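Local coordinates for Co-chaperone DjlA N-terminal domain-containing protein (PDB 2H5N) that is of unknown function but binds magnesium and belongs to the all-helical TerB-like family, which also includes tellurite resistance proteins, at residues 19-24 and 85-90; 26-31 and 92-97; 45-50 and 55-60; 74-79 and 116-121. All coordinates share one frame; numbering follows the deposited sequence.

Interaction 1 (19-24 and 85-90); sequences TAIIKM and KYVASY
Ile21 and Ile22 of helix 15-30 meet Val87 and Tyr90 of helix 81-94. This pairing lies at the heart of the all-helical TerB-like fold; the centre of the contact lies about 2 Å from the centre of the chain. The local axes of the two segments run in roughly the same direction, 33° apart, and come no closer than 11.0 Å. The Ile21 and Val87 CA atoms are 7.0 Å apart, and their branched side chains fill the space between. The contact is apolar, with no hydrogen bond across it.

The tight part is built on Ile21. Its CG2 rests against the Tyr90 ring, 3.6 Å from Tyr90 CE2, in an oblique approach. The other branch of Ile21 goes to Val87, with CD1 3.9 Å from Val87 CG2. Tyr90 swings across the gap because its CG is anti to the backbone N (chi1 169°). Its hydroxyl ends beside Ile22, where Tyr90 OH is 3.5 Å from Ile22 CD1. That buried hydroxyl is hydrogen-bonded to Met43 O on helix 37-47. Phe50 meets the same ring edge-to-face.

The parts of both helices turned from the contact carry more polar groups, and solvent reaches some of them. Lys23 and Lys85 are partly exposed there. Met24 starts toward helix 81-94 but its end turns away, to Ala72 and Val73 of helix 69-77 and to Leu115 of a second subunit. On the back of helix 81-94, Lys85 O accepts two bonds from opposite faces of its plane: Ser89 OG at 2.6 Å and Ser89 N at 2.9 Å.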
loop_
_atom_site.group_PDB
_atom_site.type_symbol
_atom_site.label_atom_id
_atom_site.label_comp_id
_atom_site.label_asym_id
_atom_site.label_seq_id
_atom_site.Cartn_x
_atom_site.Cartn_y
_atom_site.Cartn_z
ATOM N N THR A 19 1.654 -16.989 -9.591
ATOM C CA THR A 19 2.158 -15.702 -9.135
ATOM C C THR A 19 1.210 -14.583 -9.614
ATOM O O THR A 19 0.916 -13.637 -8.875
ATOM C CB THR A 19 3.602 -15.495 -9.691
ATOM O OG1 THR A 19 4.440 -16.596 -9.258
ATOM C CG2 THR A 19 4.190 -14.219 -9.187
ATOM N N ALA A 20 0.755 -14.689 -10.860
ATOM C CA ALA A 20 -0.187 -13.719 -11.441
ATOM C C ALA A 20 -1.523 -13.651 -10.713
ATOM O O ALA A 20 -2.064 -12.550 -10.480
ATOM C CB ALA A 20 -0.402 -14.014 -12.943
ATOM N N ILE A 21 -2.076 -14.830 -10.396
ATOM C CA ILE A 21 -3.316 -14.933 -9.638
ATOM C C ILE A 21 -3.219 -14.211 -8.294
ATOM O O ILE A 21 -4.047 -13.341 -7.965
ATOM C CB ILE A 21 -3.721 -16.429 -9.431
ATOM C CG1 ILE A 21 -4.123 -17.035 -10.805
ATOM C CG2 ILE A 21 -4.853 -16.575 -8.346
ATOM C CD1 ILE A 21 -4.254 -18.542 -10.813
ATOM N N ILE A 22 -2.180 -14.532 -7.546
ATOM C CA ILE A 22 -1.975 -13.916 -6.244
ATOM C C ILE A 22 -1.681 -12.386 -6.314
ATOM O O ILE A 22 -2.158 -11.643 -5.464
ATOM C CB ILE A 22 -1.008 -14.764 -5.317
ATOM C CG1 ILE A 22 -1.247 -14.393 -3.863
ATOM C CG2 ILE A 22 0.470 -14.561 -5.627
ATOM C CD1 ILE A 22 -2.620 -14.830 -3.325
ATOM N N LYS A 23 -0.989 -11.928 -7.361
ATOM C CA LYS A 23 -0.768 -10.491 -7.633
ATOM C C LYS A 23 -2.101 -9.746 -7.941
ATOM O O LYS A 23 -2.319 -8.599 -7.512
ATOM C CB LYS A 23 0.234 -10.353 -8.805
ATOM C CG LYS A 23 0.696 -8.939 -9.227
ATOM C CD LYS A 23 1.439 -8.233 -8.076
ATOM C CE LYS A 23 2.366 -7.092 -8.520
ATOM N NZ LYS A 23 3.644 -6.985 -7.677
ATOM N N MET A 24 -3.004 -10.409 -8.645
ATOM C CA MET A 24 -4.326 -9.822 -8.898
ATOM C C MET A 24 -5.131 -9.673 -7.605
ATOM O O MET A 24 -5.760 -8.646 -7.376
ATOM C CB MET A 24 -5.088 -10.593 -9.996
ATOM C CG MET A 24 -4.411 -10.476 -11.418
ATOM S SD MET A 24 -4.408 -8.781 -12.091
ATOM C CE MET A 24 -2.824 -8.178 -11.451
ATOM N N LYS A 85 -12.731 -18.575 -15.375
ATOM C CA LYS A 85 -13.905 -18.686 -14.522
ATOM C C LYS A 85 -13.521 -18.995 -13.066
ATOM O O LYS A 85 -14.075 -18.437 -12.108
ATOM C CB LYS A 85 -14.856 -19.763 -15.089
ATOM C CG LYS A 85 -15.939 -20.224 -14.144
ATOM C CD LYS A 85 -16.826 -21.287 -14.773
ATOM C CE LYS A 85 -17.968 -21.646 -13.850
ATOM N NZ LYS A 85 -17.712 -22.877 -13.036
ATOM N N TYR A 86 -12.553 -19.888 -12.921
ATOM C CA TYR A 86 -12.045 -20.270 -11.632
ATOM C C TYR A 86 -11.301 -19.083 -10.985
ATOM O O TYR A 86 -11.512 -18.761 -9.805
ATOM C CB TYR A 86 -11.091 -21.425 -11.841
ATOM C CG TYR A 86 -10.928 -22.259 -10.616
ATOM C CD1 TYR A 86 -9.775 -22.154 -9.834
ATOM C CD2 TYR A 86 -11.934 -23.150 -10.215
ATOM C CE1 TYR A 86 -9.616 -22.895 -8.691
ATOM C CE2 TYR A 86 -11.771 -23.921 -9.055
ATOM C CZ TYR A 86 -10.606 -23.784 -8.314
ATOM O OH TYR A 86 -10.411 -24.540 -7.182
ATOM N N VAL A 87 -10.468 -18.390 -11.760
ATOM C CA VAL A 87 -9.805 -17.187 -11.217
ATOM C C VAL A 87 -10.806 -16.122 -10.807
ATOM O O VAL A 87 -10.647 -15.514 -9.731
ATOM C CB VAL A 87 -8.748 -16.581 -12.164
ATOM C CG1 VAL A 87 -8.099 -15.346 -11.518
ATOM C CG2 VAL A 87 -7.671 -17.610 -12.475
ATOM N N ALA A 88 -11.816 -15.856 -11.654
ATOM C CA ALA A 88 -12.888 -14.908 -11.271
ATOM C C ALA A 88 -13.645 -15.347 -10.004
ATOM O O ALA A 88 -14.044 -14.517 -9.181
ATOM C CB ALA A 88 -13.887 -14.683 -12.428
ATOM N N SER A 89 -13.859 -16.651 -9.852
ATOM C CA SER A 89 -14.637 -17.148 -8.709
ATOM C C SER A 89 -13.853 -16.883 -7.453
ATOM O O SER A 89 -14.404 -16.418 -6.467
ATOM C CB SER A 89 -15.026 -18.638 -8.858
ATOM O OG SER A 89 -15.676 -18.833 -10.104
ATOM N N TYR A 90 -12.557 -17.138 -7.535
ATOM C CA TYR A 90 -11.596 -16.922 -6.457
ATOM C C TYR A 90 -11.558 -15.456 -6.021
ATOM O O TYR A 90 -11.633 -15.138 -4.837
ATOM C CB TYR A 90 -10.204 -17.362 -6.939
ATOM C CG TYR A 90 -9.063 -16.951 -6.028
ATOM C CD1 TYR A 90 -8.989 -17.438 -4.719
ATOM C CD2 TYR A 90 -8.048 -16.071 -6.472
ATOM C CE1 TYR A 90 -7.962 -17.075 -3.890
ATOM C CE2 TYR A 90 -6.989 -15.718 -5.632
ATOM C CZ TYR A 90 -6.952 -16.225 -4.339
ATOM O OH TYR A 90 -5.926 -15.899 -3.460
#

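Interaction 2 (26-31 and 92-97); sequences KSMVMA and GVIMAS. With MG (magnesium ion), chain E.
Met28 and Met95 reach toward each other tip to tip. Met28 SD lies 3.6 Å from Met95 CE. The Met28 chain runs straight out from helix 15-30, with CG anti to the backbone N (chi1 -179°), and bends only at its last torsion. Met95 also bends at the last torsion, to the opposite hand. Its methyl comes alongside the thioether of Met28 and also touches further in, with Met95 CE 3.9 Å from Met28 CG. The Met28 methyl lies near both partners: Met28 CE is 4.0 Å from Met95 CE and 4.2 Å from Ile94 CB.

Val29 and Ile94 meet differently. Their side chains cross at about a right angle, and Val29 CG1 approaches Ile94 CG2 to 3.6 Å. All four residues are buried, and no hydrogen bond links the segments.

The contact joins the C-terminal parts of helices 15-30 and 81-94 in the TerB-like helical fold. Glu39, Ile40 and Met43 of helix 37-47 touch Val29, Ile94 and Met95 from a third helix. Ile35 of another subunit, the third in the assembly, also packs on Val29.

While Val29 CG1 packs on Ile94, its backbone serves the metal. Val29 O binds the magnesium ion at 2.4 Å. Asp32 OD1 and Lys34 O, in the turn that follows helix 15-30, are the other protein ligands of the ion.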
loop_
_atom_site.group_PDB
_atom_site.type_symbol
_atom_site.label_atom_id
_atom_site.label_comp_id
_atom_site.label_asym_id
_atom_site.label_seq_id
_atom_site.Cartn_x
_atom_site.Cartn_y
_atom_site.Cartn_z
ATOM N N LYS A 26 -3.878 -9.548 -4.400
ATOM C CA LYS A 26 -3.252 -8.423 -3.699
ATOM C C LYS A 26 -3.703 -7.023 -4.196
ATOM O O LYS A 26 -4.020 -6.122 -3.402
ATOM C CB LYS A 26 -1.751 -8.554 -3.781
ATOM C CG LYS A 26 -1.133 -9.461 -2.687
ATOM C CD LYS A 26 0.377 -9.581 -2.922
ATOM C CE LYS A 26 1.006 -10.460 -1.901
ATOM N NZ LYS A 26 2.518 -10.350 -1.827
ATOM N N SER A 27 -3.680 -6.828 -5.499
ATOM C CA SER A 27 -4.007 -5.542 -6.076
ATOM C C SER A 27 -5.445 -5.193 -5.732
ATOM O O SER A 27 -5.736 -4.062 -5.353
ATOM C CB SER A 27 -3.803 -5.562 -7.597
ATOM O OG SER A 27 -2.511 -6.052 -7.948
ATOM N N MET A 28 -6.353 -6.160 -5.881
ATOM C CA MET A 28 -7.781 -5.937 -5.586
ATOM C C MET A 28 -8.003 -5.521 -4.124
ATOM O O MET A 28 -8.656 -4.493 -3.891
ATOM C CB MET A 28 -8.628 -7.151 -5.987
ATOM C CG MET A 28 -10.157 -7.065 -5.760
ATOM S SD MET A 28 -11.085 -8.550 -6.210
ATOM C CE MET A 28 -10.475 -9.666 -4.936
ATOM N N VAL A 29 -7.416 -6.270 -3.172
ATOM C CA VAL A 29 -7.592 -6.004 -1.726
ATOM C C VAL A 29 -6.850 -4.757 -1.212
ATOM O O VAL A 29 -7.262 -4.171 -0.213
ATOM C CB VAL A 29 -7.242 -7.252 -0.754
ATOM C CG1 VAL A 29 -8.118 -8.460 -1.035
ATOM C CG2 VAL A 29 -5.803 -7.654 -0.818
ATOM N N MET A 30 -5.752 -4.365 -1.854
ATOM C CA MET A 30 -5.076 -3.109 -1.473
ATOM C C MET A 30 -5.779 -1.889 -2.047
ATOM O O MET A 30 -5.498 -0.767 -1.621
ATOM C CB MET A 30 -3.619 -3.070 -1.929
ATOM C CG MET A 30 -2.801 -4.300 -1.540
ATOM S SD MET A 30 -1.003 -4.095 -1.609
ATOM C CE MET A 30 -0.918 -3.154 -0.068
ATOM N N ALA A 31 -6.687 -2.069 -3.002
ATOM C CA ALA A 31 -7.183 -0.899 -3.742
ATOM C C ALA A 31 -7.713 0.217 -2.847
ATOM O O ALA A 31 -7.413 1.382 -3.060
ATOM C CB ALA A 31 -8.210 -1.279 -4.800
ATOM N N GLY A 92 -13.833 -13.322 -6.432
ATOM C CA GLY A 92 -15.128 -12.981 -5.948
ATOM C C GLY A 92 -15.420 -13.414 -4.536
ATOM O O GLY A 92 -16.162 -12.720 -3.822
ATOM N N VAL A 93 -14.854 -14.546 -4.125
ATOM C CA VAL A 93 -15.055 -15.019 -2.768
ATOM C C VAL A 93 -14.149 -14.356 -1.741
ATOM O O VAL A 93 -14.485 -14.376 -0.554
ATOM C CB VAL A 93 -14.930 -16.564 -2.633
ATOM C CG1 VAL A 93 -15.796 -17.277 -3.683
ATOM C CG2 VAL A 93 -13.496 -16.987 -2.708
ATOM N N ILE A 94 -13.012 -13.782 -2.171
ATOM C CA ILE A 94 -12.092 -13.098 -1.235
ATOM C C ILE A 94 -12.775 -11.979 -0.440
ATOM O O ILE A 94 -12.611 -11.890 0.787
ATOM C CB ILE A 94 -10.809 -12.594 -1.928
ATOM C CG1 ILE A 94 -9.875 -13.764 -2.163
ATOM C CG2 ILE A 94 -10.103 -11.466 -1.102
ATOM C CD1 ILE A 94 -8.783 -13.481 -3.208
ATOM N N MET A 95 -13.555 -11.143 -1.122
ATOM C CA MET A 95 -14.171 -10.020 -0.439
ATOM C C MET A 95 -15.589 -10.316 0.075
ATOM O O MET A 95 -16.184 -9.475 0.748
ATOM C CB MET A 95 -14.066 -8.720 -1.271
ATOM C CG MET A 95 -12.602 -8.227 -1.522
ATOM S SD MET A 95 -12.615 -6.684 -2.405
ATOM C CE MET A 95 -13.495 -7.250 -3.842
ATOM N N ALA A 96 -16.127 -11.497 -0.224
ATOM C CA ALA A 96 -17.451 -11.846 0.286
ATOM C C ALA A 96 -17.364 -12.149 1.780
ATOM O O ALA A 96 -16.362 -12.688 2.263
ATOM C CB ALA A 96 -18.077 -13.035 -0.487
ATOM N N SER A 97 -18.419 -11.779 2.501
ATOM C CA SER A 97 -18.526 -12.054 3.925
ATOM C C SER A 97 -19.947 -12.543 4.189
ATOM O O SER A 97 -20.915 -11.793 4.014
ATOM C CB SER A 97 -18.188 -10.797 4.739
ATOM O OG SER A 97 -17.724 -11.150 6.042
HETATM MG MG MG E . -8.527 -3.065 1.555
#

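Interaction 3 (45-50 and 55-60); sequences REFMRF and DQVDLL
The junction between consecutive helices 37-47 and 54-64 is closed by Phe47 and Met48 on one side and Val57 and Leu60 on the other. Phe47 carries most of the first side. Its CG is anti to the backbone N (chi1 -170°), which sends the ring out toward helix 54-64. One end of the ring meets Leu60 obliquely, with Phe47 CE2 4.0 Å from Leu60 CD1. Val57 approaches the same side of the ring, its CG2 at 4.3 Å from Phe47 CD2.

Met48 lies at the partly exposed margin. Its chain is bent at both outer torsions and crosses Val57 at about a right angle. Met48 SD comes within 3.9 Å of Val57 CG2, a methyl that thus touches both Phe47 and Met48. Ile52, in the connecting loop, touches Phe47, Val57 and Leu60 as well.

Glu46 takes no part in the contact and joins a salt-bridge network with two arginines. Arg45 NE lies 3.5 Å from Glu46 OE2. The pairing with Arg49 is long and rests on charge alone. Phe50 has Phe47 CA in plane at its ring edge, and it meets the rings of Tyr86 and Phe13 edge-to-face. Apolar side chains filling the angle between two helices, over a short linker that packs with them, make this a helix-loop-helix junction of an all-helical domain.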
loop_
_atom_site.group_PDB
_atom_site.type_symbol
_atom_site.label_atom_id
_atom_site.label_comp_id
_atom_site.label_asym_id
_atom_site.label_seq_id
_atom_site.Cartn_x
_atom_site.Cartn_y
_atom_site.Cartn_z
ATOM N N ARG A 45 -5.991 -18.966 2.097
ATOM C CA ARG A 45 -6.619 -20.297 2.280
ATOM C C ARG A 45 -7.144 -20.814 0.929
ATOM O O ARG A 45 -6.821 -21.920 0.519
ATOM C CB ARG A 45 -7.739 -20.235 3.316
ATOM C CG ARG A 45 -8.348 -21.571 3.679
ATOM C CD ARG A 45 -9.438 -21.371 4.726
ATOM N NE ARG A 45 -10.644 -20.754 4.158
ATOM C CZ ARG A 45 -11.165 -19.572 4.519
ATOM N NH1 ARG A 45 -10.602 -18.824 5.479
ATOM N NH2 ARG A 45 -12.270 -19.137 3.912
ATOM N N GLU A 46 -7.899 -19.978 0.213
ATOM C CA GLU A 46 -8.485 -20.396 -1.051
ATOM C C GLU A 46 -7.498 -20.542 -2.209
ATOM O O GLU A 46 -7.783 -21.267 -3.160
ATOM C CB GLU A 46 -9.661 -19.481 -1.424
ATOM C CG GLU A 46 -10.807 -19.515 -0.387
ATOM C CD GLU A 46 -11.454 -20.901 -0.270
ATOM O OE1 GLU A 46 -11.791 -21.473 -1.311
ATOM O OE2 GLU A 46 -11.618 -21.413 0.855
ATOM N N PHE A 47 -6.344 -19.861 -2.127
ATOM C CA PHE A 47 -5.243 -20.021 -3.093
ATOM C C PHE A 47 -4.763 -21.489 -3.180
ATOM O O PHE A 47 -4.367 -21.962 -4.244
ATOM C CB PHE A 47 -4.070 -19.090 -2.738
ATOM C CG PHE A 47 -3.005 -19.000 -3.792
ATOM C CD1 PHE A 47 -3.331 -18.782 -5.138
ATOM C CD2 PHE A 47 -1.657 -19.050 -3.438
ATOM C CE1 PHE A 47 -2.338 -18.667 -6.115
ATOM C CE2 PHE A 47 -0.638 -18.912 -4.426
ATOM C CZ PHE A 47 -0.990 -18.721 -5.763
ATOM N N MET A 48 -4.806 -22.197 -2.058
ATOM C CA MET A 48 -4.454 -23.598 -2.041
ATOM C C MET A 48 -5.329 -24.437 -2.983
ATOM O O MET A 48 -4.869 -25.456 -3.509
ATOM C CB MET A 48 -4.592 -24.104 -0.631
ATOM C CG MET A 48 -3.900 -23.187 0.310
ATOM S SD MET A 48 -2.471 -24.063 0.816
ATOM C CE MET A 48 -3.257 -24.902 2.184
ATOM N N ARG A 49 -6.564 -23.996 -3.227
ATOM C CA ARG A 49 -7.467 -24.753 -4.104
ATOM C C ARG A 49 -6.941 -24.789 -5.522
ATOM O O ARG A 49 -7.434 -25.548 -6.346
ATOM C CB ARG A 49 -8.867 -24.176 -4.094
ATOM C CG ARG A 49 -9.525 -24.239 -2.744
ATOM C CD ARG A 49 -10.680 -25.129 -2.796
ATOM N NE ARG A 49 -11.331 -25.205 -1.499
ATOM C CZ ARG A 49 -12.260 -26.100 -1.195
ATOM N NH1 ARG A 49 -12.797 -26.096 0.018
ATOM N NH2 ARG A 49 -12.646 -27.001 -2.098
ATOM N N PHE A 50 -5.921 -23.981 -5.785
ATOM C CA PHE A 50 -5.259 -23.930 -7.103
ATOM C C PHE A 50 -4.222 -25.021 -7.311
ATOM O O PHE A 50 -3.611 -25.108 -8.387
ATOM C CB PHE A 50 -4.666 -22.551 -7.359
ATOM C CG PHE A 50 -5.696 -21.531 -7.747
ATOM C CD1 PHE A 50 -6.106 -21.413 -9.062
ATOM C CD2 PHE A 50 -6.271 -20.702 -6.791
ATOM C CE1 PHE A 50 -7.052 -20.454 -9.434
ATOM C CE2 PHE A 50 -7.225 -19.760 -7.136
ATOM C CZ PHE A 50 -7.629 -19.635 -8.458
ATOM N N ASP A 55 3.397 -25.097 2.046
ATOM C CA ASP A 55 4.785 -24.635 2.156
ATOM C C ASP A 55 5.374 -24.060 0.870
ATOM O O ASP A 55 6.528 -23.634 0.869
ATOM C CB ASP A 55 5.673 -25.782 2.644
ATOM C CG ASP A 55 5.473 -27.052 1.843
ATOM O OD1 ASP A 55 5.863 -27.082 0.647
ATOM O OD2 ASP A 55 4.905 -28.021 2.400
ATOM N N GLN A 56 4.599 -24.078 -0.210
ATOM C CA GLN A 56 4.956 -23.403 -1.460
ATOM C C GLN A 56 4.316 -22.033 -1.533
ATOM O O GLN A 56 4.720 -21.204 -2.340
ATOM C CB GLN A 56 4.476 -24.202 -2.686
ATOM C CG GLN A 56 5.150 -25.578 -2.862
ATOM C CD GLN A 56 4.570 -26.388 -4.042
ATOM O OE1 GLN A 56 3.369 -26.691 -4.079
ATOM N NE2 GLN A 56 5.438 -26.762 -4.998
ATOM N N VAL A 57 3.301 -21.809 -0.696
ATOM C CA VAL A 57 2.512 -20.580 -0.754
ATOM C C VAL A 57 3.403 -19.370 -0.475
ATOM O O VAL A 57 3.373 -18.388 -1.211
ATOM C CB VAL A 57 1.246 -20.652 0.177
ATOM C CG1 VAL A 57 0.688 -19.261 0.495
ATOM C CG2 VAL A 57 0.159 -21.533 -0.470
ATOM N N ASP A 58 4.240 -19.460 0.554
ATOM C CA ASP A 58 5.009 -18.285 0.978
ATOM C C ASP A 58 5.948 -17.783 -0.144
ATOM O O ASP A 58 6.029 -16.577 -0.389
ATOM C CB ASP A 58 5.702 -18.503 2.339
ATOM C CG ASP A 58 4.769 -18.206 3.545
ATOM O OD1 ASP A 58 3.913 -17.281 3.484
ATOM O OD2 ASP A 58 4.921 -18.884 4.589
ATOM N N LEU A 59 6.585 -18.699 -0.865
ATOM C CA LEU A 59 7.523 -18.302 -1.935
ATOM C C LEU A 59 6.856 -17.812 -3.222
ATOM O O LEU A 59 7.457 -17.055 -4.008
ATOM C CB LEU A 59 8.486 -19.445 -2.265
ATOM C CG LEU A 59 9.585 -19.804 -1.271
ATOM C CD1 LEU A 59 10.350 -20.996 -1.834
ATOM C CD2 LEU A 59 10.553 -18.634 -0.942
ATOM N N LEU A 60 5.634 -18.278 -3.461
ATOM C CA LEU A 60 4.850 -17.785 -4.599
ATOM C C LEU A 60 4.413 -16.377 -4.321
ATOM O O LEU A 60 4.371 -15.543 -5.216
ATOM C CB LEU A 60 3.623 -18.660 -4.860
ATOM C CG LEU A 60 3.872 -19.932 -5.655
ATOM C CD1 LEU A 60 2.644 -20.797 -5.567
ATOM C CD2 LEU A 60 4.215 -19.577 -7.089
#

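Interaction 4 (74-79 and 116-121); sequences ALIARM and CGLPTM
Ile76 and Ala77 meet Cys116 and Leu118 without any aromatic ring; the flat group nearby is the Arg78 guanidinium. Leu75 CD2 lies over one of its faces, 3.7 Å above the plane and offset toward the rim. Arg78 starts away from segment 116-121, its CB directed from the contact.

The packing rests on Ile76 CG2. This methyl is anti to the backbone N and touches two partners. Leu118 crosses the Ile76 side chain obliquely, with Leu118 CD2 at 3.6 Å from Ile76 CG2. Cys116 CB lies 3.8 Å from the same methyl.

Beside this, the backbones come very near. The CA atoms of Ala77 and Cys116 are 4.8 Å apart. Ala77 CA makes a CH···O contact of 3.3 Å with Cys116 O, with 148° at the hydrogen. Lys84 NZ, on helix 81-94, hydrogen-bonds to both Ala77 O and Gly117 O and so links the end of helix 69-77 to the turn after helix 103-116.

Gly117 is where the chain leaves helix 103-116. Its positive phi of 68° and two bonds back into the last turn end that helix in a Schellman motif, set against the C-terminal end of helix 69-77.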
loop_
_atom_site.group_PDB
_atom_site.type_symbol
_atom_site.label_atom_id
_atom_site.label_comp_id
_atom_site.label_asym_id
_atom_site.label_seq_id
_atom_site.Cartn_x
_atom_site.Cartn_y
_atom_site.Cartn_z
ATOM N N ALA A 74 -1.653 -9.747 -18.375
ATOM C CA ALA A 74 -1.294 -10.481 -19.633
ATOM C C ALA A 74 -1.345 -12.014 -19.457
ATOM O O ALA A 74 -1.871 -12.751 -20.317
ATOM C CB ALA A 74 0.085 -10.065 -20.082
ATOM N N LEU A 75 -0.785 -12.490 -18.337
ATOM C CA LEU A 75 -0.740 -13.937 -18.042
ATOM C C LEU A 75 -2.117 -14.557 -17.781
ATOM O O LEU A 75 -2.380 -15.670 -18.209
ATOM C CB LEU A 75 0.164 -14.213 -16.834
ATOM C CG LEU A 75 1.645 -14.084 -17.117
ATOM C CD1 LEU A 75 2.426 -14.003 -15.795
ATOM C CD2 LEU A 75 2.084 -15.285 -17.981
ATOM N N ILE A 76 -3.001 -13.820 -17.115
ATOM C CA ILE A 76 -4.380 -14.283 -16.841
ATOM C C ILE A 76 -5.230 -14.150 -18.116
ATOM O O ILE A 76 -6.015 -15.053 -18.489
ATOM C CB ILE A 76 -5.053 -13.427 -15.724
ATOM C CG1 ILE A 76 -4.329 -13.529 -14.374
ATOM C CG2 ILE A 76 -6.504 -13.808 -15.555
ATOM C CD1 ILE A 76 -4.040 -14.947 -13.909
ATOM N N ALA A 77 -5.084 -13.006 -18.778
ATOM C CA ALA A 77 -5.915 -12.695 -19.939
ATOM C C ALA A 77 -5.830 -13.748 -21.027
ATOM O O ALA A 77 -6.778 -13.902 -21.834
ATOM C CB ALA A 77 -5.570 -11.306 -20.515
ATOM N N ARG A 78 -4.708 -14.461 -21.078
ATOM C CA ARG A 78 -4.505 -15.440 -22.147
ATOM C C ARG A 78 -4.919 -16.868 -21.769
ATOM O O ARG A 78 -4.671 -17.812 -22.524
ATOM C CB ARG A 78 -3.064 -15.414 -22.645
ATOM C CG ARG A 78 -2.031 -16.071 -21.713
ATOM C CD ARG A 78 -0.633 -15.697 -22.216
ATOM N NE ARG A 78 0.463 -16.500 -21.654
ATOM C CZ ARG A 78 1.765 -16.255 -21.874
ATOM N NH1 ARG A 78 2.130 -15.241 -22.647
ATOM N NH2 ARG A 78 2.710 -17.012 -21.330
ATOM N N MET A 79 -5.536 -17.031 -20.607
ATOM C CA MET A 79 -5.970 -18.374 -20.181
ATOM C C MET A 79 -7.274 -18.777 -20.902
ATOM O O MET A 79 -8.059 -17.921 -21.309
ATOM C CB MET A 79 -6.183 -18.457 -18.657
ATOM C CG MET A 79 -4.929 -18.324 -17.815
ATOM S SD MET A 79 -5.150 -18.393 -15.995
ATOM C CE MET A 79 -6.689 -17.697 -15.743
ATOM N N CYS A 116 -8.838 -8.295 -16.904
ATOM C CA CYS A 116 -8.193 -9.594 -17.096
ATOM C C CYS A 116 -8.996 -10.477 -18.070
ATOM O O CYS A 116 -8.587 -11.587 -18.345
ATOM C CB CYS A 116 -8.046 -10.311 -15.746
ATOM S SG CYS A 116 -6.788 -9.622 -14.653
ATOM N N GLY A 117 -10.142 -9.988 -18.552
ATOM C CA GLY A 117 -11.023 -10.772 -19.423
ATOM C C GLY A 117 -11.728 -11.987 -18.807
ATOM O O GLY A 117 -11.939 -13.011 -19.505
ATOM N N LEU A 118 -12.082 -11.871 -17.509
ATOM C CA LEU A 118 -12.776 -12.925 -16.765
ATOM C C LEU A 118 -14.286 -12.778 -16.993
ATOM O O LEU A 118 -14.758 -11.657 -17.261
ATOM C CB LEU A 118 -12.457 -12.834 -15.259
ATOM C CG LEU A 118 -10.967 -12.696 -14.892
ATOM C CD1 LEU A 118 -10.746 -12.428 -13.407
ATOM C CD2 LEU A 118 -10.115 -13.902 -15.376
ATOM N N PRO A 119 -15.048 -13.890 -16.877
ATOM C CA PRO A 119 -16.505 -13.806 -17.063
ATOM C C PRO A 119 -17.183 -13.164 -15.855
ATOM O O PRO A 119 -16.674 -13.263 -14.722
ATOM C CB PRO A 119 -16.912 -15.264 -17.190
ATOM C CG PRO A 119 -15.934 -15.977 -16.291
ATOM C CD PRO A 119 -14.619 -15.272 -16.590
ATOM N N THR A 120 -18.294 -12.471 -16.095
ATOM C CA THR A 120 -19.076 -11.899 -15.003
ATOM C C THR A 120 -19.908 -13.016 -14.396
ATOM O O THR A 120 -20.366 -13.920 -15.104
ATOM C CB THR A 120 -19.962 -10.655 -15.423
ATOM O OG1 THR A 120 -21.298 -11.060 -15.760
ATOM C CG2 THR A 120 -19.368 -9.887 -16.560
ATOM N N MET A 121 -20.048 -12.978 -13.076
ATOM C CA MET A 121 -20.870 -13.917 -12.332
ATOM C C MET A 121 -21.362 -13.221 -11.052
ATOM O O MET A 121 -20.812 -12.199 -10.621
ATOM C CB MET A 121 -20.085 -15.204 -11.998
ATOM C CG MET A 121 -18.821 -14.978 -11.182
ATOM S SD MET A 121 -17.805 -16.417 -10.750
ATOM C CE MET A 121 -17.009 -16.756 -12.289
#

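In the fold
From the N terminus, helix 15-30 comes first and supplies one side of both interaction 1 and interaction 2. Interaction 3 closes a short loop between helices 37-47 and 54-64. It is nested inside the long loops that interactions 1 and 2 close when the chain returns as helix 81-94. Segments 19-24 and 26-31 alternate with 85-90 and 92-97, so these two contacts cross. Interaction 4 opens at helix 69-77, after interaction 3 has closed, and ends beyond helix 103-116, crossing interactions 1 and 2. Interaction 1 touches interaction 3 through Phe50 and interaction 4 through Met79, Cys116 and Met121. Interactions 3 and 4 lie on opposite sides of the chain's centre.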